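Local structure of DUF3256 domain-containing protein (Porphyromonas gingivalis W83, 2P3P) at residues 93-107 / 151-163. The protein is of unknown function but belongs to the DUF3256 family and binds a magnesium ion. Sequence-based numbering, arbitrary orientation. Where two conformers were deposited one is given.
Sequences CVVTTVLHPVADSRI and TPSYMQVSLSEES
Ser105 reaches across with its hydroxyl to take the backbone N-H of Val157, OG to N 2.8 Å and almost straight at 172°. The same hydroxyl gives its proton to Thr97 OG1, 2.7 Å from Ser105 OG, so the hydroxyl is held from both segments, which fixes its rotation. Two further bonds follow the chain. Ser105 N donates to Met155 O at 2.9 Å, and the Met155 N-H goes to Asp104 OD1 at 3.1 Å, arriving on the anti side of the carboxylate and somewhat out of its plane. Met155 O also receives a water that bridges to Ser105 O.

Asp104 sets its carboxylate at the edge of the Tyr154 ring, its CG placed there by lying anti to the backbone N, and nearly perpendicular to the ring, the planes 83° apart; CG lies 3.8 Å from Tyr154 CD1. Val102 covers one ring face near the rim, its CG1 nearest Tyr154 CD2, while Pro152 CB lies over the opposite face.

The arrangement joins two antiparallel sheets. Strands 90-98 and 104-111 form a hairpin of the seven-stranded sheet, and 155-159 is an edge strand of the four-stranded one, running past strand 104-107 at 56° and so splayed well away from ordinary strand pairing. Along the diverging part, apolar side chains take over. Val157 points its CG1 at Val95 CG1, 3.9 Å away, the two side chains crossing at about a right angle, and Ile107 CD1 approaches that same Val157 methyl. Farther on, Leu159 CD2 meets Cys93 SG.

Toward the turn of the hairpin, the extended Gln156 chain lies across Thr97, CG against CG2, and carries its amide past Ala103, whose CB is 3.4 Å from Gln156 OE1, with Leu99 CD2 near NE2.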
loop_
_atom_site.group_PDB
_atom_site.type_symbol
_atom_site.label_atom_id
_atom_site.label_comp_id
_atom_site.label_asym_id
_atom_site.label_seq_id
_atom_site.Cartn_x
_atom_site.Cartn_y
_atom_site.Cartn_z
ATOM N N CYS A 93 -0.887 -5.841 7.945
ATOM C CA CYS A 93 -1.417 -5.001 6.890
ATOM C C CYS A 93 -0.377 -4.948 5.801
ATOM O O CYS A 93 0.797 -4.632 6.080
ATOM C CB CYS A 93 -1.680 -3.588 7.425
ATOM S SG CYS A 93 -2.307 -2.428 6.122
ATOM N N VAL A 94 -0.778 -5.283 4.563
ATOM C CA VAL A 94 0.178 -5.370 3.477
ATOM C C VAL A 94 -0.407 -4.502 2.396
ATOM O O VAL A 94 -1.583 -4.632 2.064
ATOM C CB VAL A 94 0.427 -6.823 2.954
ATOM C CG1 VAL A 94 1.563 -6.847 1.910
ATOM C CG2 VAL A 94 0.782 -7.758 4.081
ATOM N N VAL A 95 0.403 -3.583 1.887
ATOM C CA VAL A 95 -0.036 -2.675 0.845
ATOM C C VAL A 95 0.836 -2.982 -0.364
ATOM O O VAL A 95 2.072 -2.877 -0.307
ATOM C CB VAL A 95 0.102 -1.161 1.250
ATOM C CG1 VAL A 95 -0.423 -0.254 0.134
ATOM C CG2 VAL A 95 -0.598 -0.855 2.542
ATOM N N THR A 96 0.186 -3.364 -1.449
ATOM C CA THR A 96 0.900 -3.802 -2.651
ATOM C C THR A 96 0.507 -2.859 -3.767
ATOM O O THR A 96 -0.700 -2.722 -4.082
ATOM C CB THR A 96 0.583 -5.248 -3.041
ATOM O OG1 THR A 96 0.845 -6.140 -1.952
ATOM C CG2 THR A 96 1.439 -5.667 -4.270
ATOM N N THR A 97 1.505 -2.214 -4.366
ATOM C CA THR A 97 1.296 -1.122 -5.281
ATOM C C THR A 97 2.021 -1.356 -6.593
ATOM O O THR A 97 3.276 -1.394 -6.642
ATOM C CB THR A 97 1.792 0.243 -4.687
ATOM O OG1 THR A 97 1.211 0.499 -3.409
ATOM C CG2 THR A 97 1.456 1.372 -5.646
ATOM N N VAL A 98 1.252 -1.511 -7.670
ATOM C CA VAL A 98 1.873 -1.529 -9.016
ATOM C C VAL A 98 2.277 -0.071 -9.325
ATOM O O VAL A 98 1.562 0.865 -8.963
ATOM C CB VAL A 98 0.930 -2.126 -10.081
ATOM C CG1 VAL A 98 0.485 -3.497 -9.665
ATOM C CG2 VAL A 98 -0.262 -1.239 -10.270
ATOM N N LEU A 99 3.451 0.134 -9.932
ATOM C CA LEU A 99 3.970 1.515 -10.075
ATOM C C LEU A 99 3.819 2.013 -11.521
ATOM O O LEU A 99 3.868 3.234 -11.772
ATOM C CB LEU A 99 5.420 1.622 -9.583
ATOM C CG LEU A 99 5.761 1.228 -8.133
ATOM C CD1 LEU A 99 7.301 1.095 -7.999
ATOM C CD2 LEU A 99 5.209 2.202 -7.079
ATOM N N HIS A 100 3.583 1.070 -12.432
ATOM C CA HIS A 100 3.418 1.302 -13.853
ATOM C C HIS A 100 2.425 0.266 -14.403
ATOM O O HIS A 100 2.449 -0.881 -13.946
ATOM C CB HIS A 100 4.763 1.150 -14.539
ATOM C CG HIS A 100 5.760 2.159 -14.074
ATOM N ND1 HIS A 100 5.682 3.483 -14.438
ATOM C CD2 HIS A 100 6.810 2.060 -13.218
ATOM C CE1 HIS A 100 6.663 4.156 -13.860
ATOM N NE2 HIS A 100 7.354 3.321 -13.107
ATOM N N PRO A 101 1.588 0.638 -15.392
ATOM C CA PRO A 101 1.495 1.933 -16.081
ATOM C C PRO A 101 0.874 3.087 -15.284
ATOM O O PRO A 101 1.129 4.243 -15.607
ATOM C CB PRO A 101 0.680 1.614 -17.343
ATOM C CG PRO A 101 -0.074 0.404 -17.035
ATOM C CD PRO A 101 0.652 -0.354 -15.966
ATOM N N VAL A 102 0.087 2.792 -14.245
ATOM C CA VAL A 102 -0.403 3.844 -13.337
ATOM C C VAL A 102 -0.441 3.310 -11.898
ATOM O O VAL A 102 -0.972 2.236 -11.643
ATOM C CB VAL A 102 -1.790 4.394 -13.757
ATOM C CG1 VAL A 102 -2.174 5.637 -12.909
ATOM C CG2 VAL A 102 -1.816 4.761 -15.230
ATOM N N ALA A 103 0.117 4.084 -10.970
ATOM C CA ALA A 103 0.289 3.651 -9.585
ATOM C C ALA A 103 -1.079 3.385 -8.961
ATOM O O ALA A 103 -1.981 4.204 -9.084
ATOM C CB ALA A 103 1.075 4.696 -8.793
ATOM N N ASP A 104 -1.241 2.195 -8.384
ATOM C CA ASP A 104 -2.523 1.704 -7.883
ATOM C C ASP A 104 -2.236 0.633 -6.845
ATOM O O ASP A 104 -1.445 -0.295 -7.091
ATOM C CB ASP A 104 -3.375 1.204 -9.062
ATOM C CG ASP A 104 -4.821 0.931 -8.683
ATOM O OD1 ASP A 104 -5.428 1.754 -7.937
ATOM O OD2 ASP A 104 -5.384 -0.109 -9.179
ATOM N N SER A 105 -2.848 0.786 -5.671
ATOM C CA SER A 105 -2.561 -0.024 -4.515
ATOM C C SER A 105 -3.719 -0.975 -4.186
ATOM O O SER A 105 -4.875 -0.638 -4.402
ATOM C CB SER A 105 -2.316 0.888 -3.302
ATOM O OG SER A 105 -1.160 1.698 -3.483
ATOM N N ARG A 106 -3.361 -2.112 -3.564
ATOM C CA ARG A 106 -4.303 -3.012 -2.899
ATOM C C ARG A 106 -3.856 -3.070 -1.446
ATOM O O ARG A 106 -2.659 -3.103 -1.181
ATOM C CB ARG A 106 -4.240 -4.413 -3.501
ATOM C CG ARG A 106 -4.619 -4.477 -4.967
ATOM C CD ARG A 106 -4.598 -5.929 -5.570
ATOM N NE ARG A 106 -3.344 -6.581 -5.234
ATOM C CZ ARG A 106 -3.177 -7.298 -4.126
ATOM N NH1 ARG A 106 -4.211 -7.455 -3.305
ATOM N NH2 ARG A 106 -1.976 -7.789 -3.808
ATOM N N ILE A 107 -4.790 -3.008 -0.528
ATOM C CA ILE A 107 -4.505 -3.222 0.893
ATOM C C ILE A 107 -5.116 -4.592 1.272
ATOM O O ILE A 107 -6.335 -4.835 1.083
ATOM C CB ILE A 107 -5.101 -2.126 1.792
ATOM C CG1 ILE A 107 -4.733 -0.729 1.324
ATOM C CG2 ILE A 107 -4.605 -2.305 3.241
ATOM C CD1 ILE A 107 -5.384 0.348 2.153
ATOM N N THR A 151 -12.890 7.142 -14.072
ATOM C CA THR A 151 -12.918 5.707 -13.749
ATOM C C THR A 151 -12.223 4.962 -14.893
ATOM O O THR A 151 -12.577 5.177 -16.050
ATOM C CB THR A 151 -14.383 5.239 -13.597
ATOM O OG1 THR A 151 -15.015 5.951 -12.521
ATOM C CG2 THR A 151 -14.457 3.746 -13.334
ATOM N N PRO A 152 -11.271 4.049 -14.608
ATOM C CA PRO A 152 -10.888 3.471 -13.304
ATOM C C PRO A 152 -10.244 4.492 -12.386
ATOM O O PRO A 152 -9.420 5.288 -12.810
ATOM C CB PRO A 152 -9.905 2.343 -13.681
ATOM C CG PRO A 152 -10.213 2.043 -15.076
ATOM C CD PRO A 152 -10.562 3.349 -15.697
ATOM N N SER A 153 -10.654 4.479 -11.123
ATOM C CA SER A 153 -10.216 5.485 -10.202
ATOM C C SER A 153 -8.959 5.002 -9.476
ATOM O O SER A 153 -8.977 4.723 -8.279
ATOM C CB SER A 153 -11.325 5.834 -9.229
ATOM O OG SER A 153 -12.478 6.272 -9.921
ATOM N N TYR A 154 -7.845 5.012 -10.194
ATOM C CA TYR A 154 -6.560 4.590 -9.624
ATOM C C TYR A 154 -6.219 5.428 -8.413
ATOM O O TYR A 154 -6.421 6.648 -8.395
ATOM C CB TYR A 154 -5.437 4.657 -10.664
ATOM C CG TYR A 154 -5.725 3.931 -11.957
ATOM C CD1 TYR A 154 -5.735 2.555 -11.995
ATOM C CD2 TYR A 154 -5.966 4.622 -13.145
ATOM C CE1 TYR A 154 -5.984 1.860 -13.164
ATOM C CE2 TYR A 154 -6.235 3.922 -14.335
ATOM C CZ TYR A 154 -6.225 2.546 -14.332
ATOM O OH TYR A 154 -6.470 1.792 -15.486
HETATM N N MSE A 155 -5.742 4.758 -7.376
HETATM C CA MSE A 155 -5.298 5.422 -6.159
HETATM C C MSE A 155 -4.077 4.703 -5.587
HETATM O O MSE A 155 -3.996 3.465 -5.550
HETATM C CB MSE A 155 -6.416 5.501 -5.090
HETATM C CG MSE A 155 -7.666 6.260 -5.539
HETATM SE SE MSE A 155 -9.157 5.902 -4.347
HETATM C CE MSE A 155 -10.658 6.583 -5.485
ATOM N N GLN A 156 -3.104 5.501 -5.167
ATOM C CA GLN A 156 -1.881 4.996 -4.563
ATOM C C GLN A 156 -1.893 5.257 -3.052
ATOM O O GLN A 156 -2.086 6.393 -2.584
ATOM C CB GLN A 156 -0.653 5.698 -5.182
ATOM C CG GLN A 156 0.670 5.183 -4.601
ATOM C CD GLN A 156 1.877 5.703 -5.348
ATOM O OE1 GLN A 156 1.776 6.662 -6.147
ATOM N NE2 GLN A 156 3.018 5.147 -5.040
ATOM N N VAL A 157 -1.695 4.191 -2.294
ATOM C CA VAL A 157 -1.619 4.267 -0.865
ATOM C C VAL A 157 -0.178 4.217 -0.335
ATOM O O VAL A 157 0.637 3.451 -0.827
ATOM C CB VAL A 157 -2.375 3.079 -0.297
ATOM C CG1 VAL A 157 -2.225 3.003 1.212
ATOM C CG2 VAL A 157 -3.891 3.155 -0.733
ATOM N N SER A 158 0.079 5.028 0.687
ATOM C CA SER A 158 1.329 4.969 1.482
ATOM C C SER A 158 1.004 4.801 2.974
ATOM O O SER A 158 0.519 5.720 3.615
ATOM C CB SER A 158 2.127 6.248 1.322
ATOM O OG SER A 158 3.421 6.087 1.893
ATOM N N LEU A 159 1.263 3.630 3.502
ATOM C CA LEU A 159 1.174 3.422 4.968
ATOM C C LEU A 159 2.423 4.015 5.619
ATOM O O LEU A 159 3.570 3.822 5.145
ATOM C CB LEU A 159 1.054 1.908 5.218
ATOM C CG LEU A 159 0.938 1.438 6.644
ATOM C CD1 LEU A 159 -0.294 2.023 7.320
ATOM C CD2 LEU A 159 0.902 -0.106 6.597
ATOM N N SER A 160 2.229 4.783 6.689
ATOM C CA SER A 160 3.361 5.298 7.456
ATOM C C SER A 160 4.280 4.196 7.991
ATOM O O SER A 160 3.855 3.073 8.338
ATOM C CB SER A 160 2.899 6.186 8.622
ATOM O OG SER A 160 4.027 6.710 9.373
ATOM N N GLU A 161 5.563 4.521 8.049
ATOM C CA GLU A 161 6.560 3.658 8.654
ATOM C C GLU A 161 6.537 3.725 10.172
ATOM O O GLU A 161 7.043 2.836 10.829
ATOM C CB GLU A 161 7.966 4.026 8.164
ATOM C CG GLU A 161 8.108 3.762 6.661
ATOM C CD GLU A 161 9.195 4.548 5.977
ATOM O OE1 GLU A 161 10.278 4.770 6.590
ATOM O OE2 GLU A 161 8.983 4.898 4.782
ATOM N N GLU A 162 6.023 4.818 10.718
ATOM C CA GLU A 162 6.248 5.126 12.122
ATOM C C GLU A 162 5.004 5.400 12.967
ATOM O O GLU A 162 5.128 5.452 14.181
ATOM C CB GLU A 162 7.192 6.317 12.234
ATOM C CG GLU A 162 8.038 6.478 10.995
ATOM C CD GLU A 162 9.048 7.560 11.116
ATOM O OE1 GLU A 162 9.053 8.274 12.161
ATOM O OE2 GLU A 162 9.839 7.696 10.151
ATOM N N SER A 163 3.868 5.680 12.338
ATOM C CA SER A 163 2.605 5.797 13.061
ATOM C C SER A 163 1.579 4.920 12.389
ATOM O O SER A 163 1.799 4.457 11.260
ATOM C CB SER A 163 2.091 7.241 13.107
ATOM O OG SER A 163 3.132 8.168 13.321
HETATM O O HOH W 1 -5.794 2.020 -3.984
#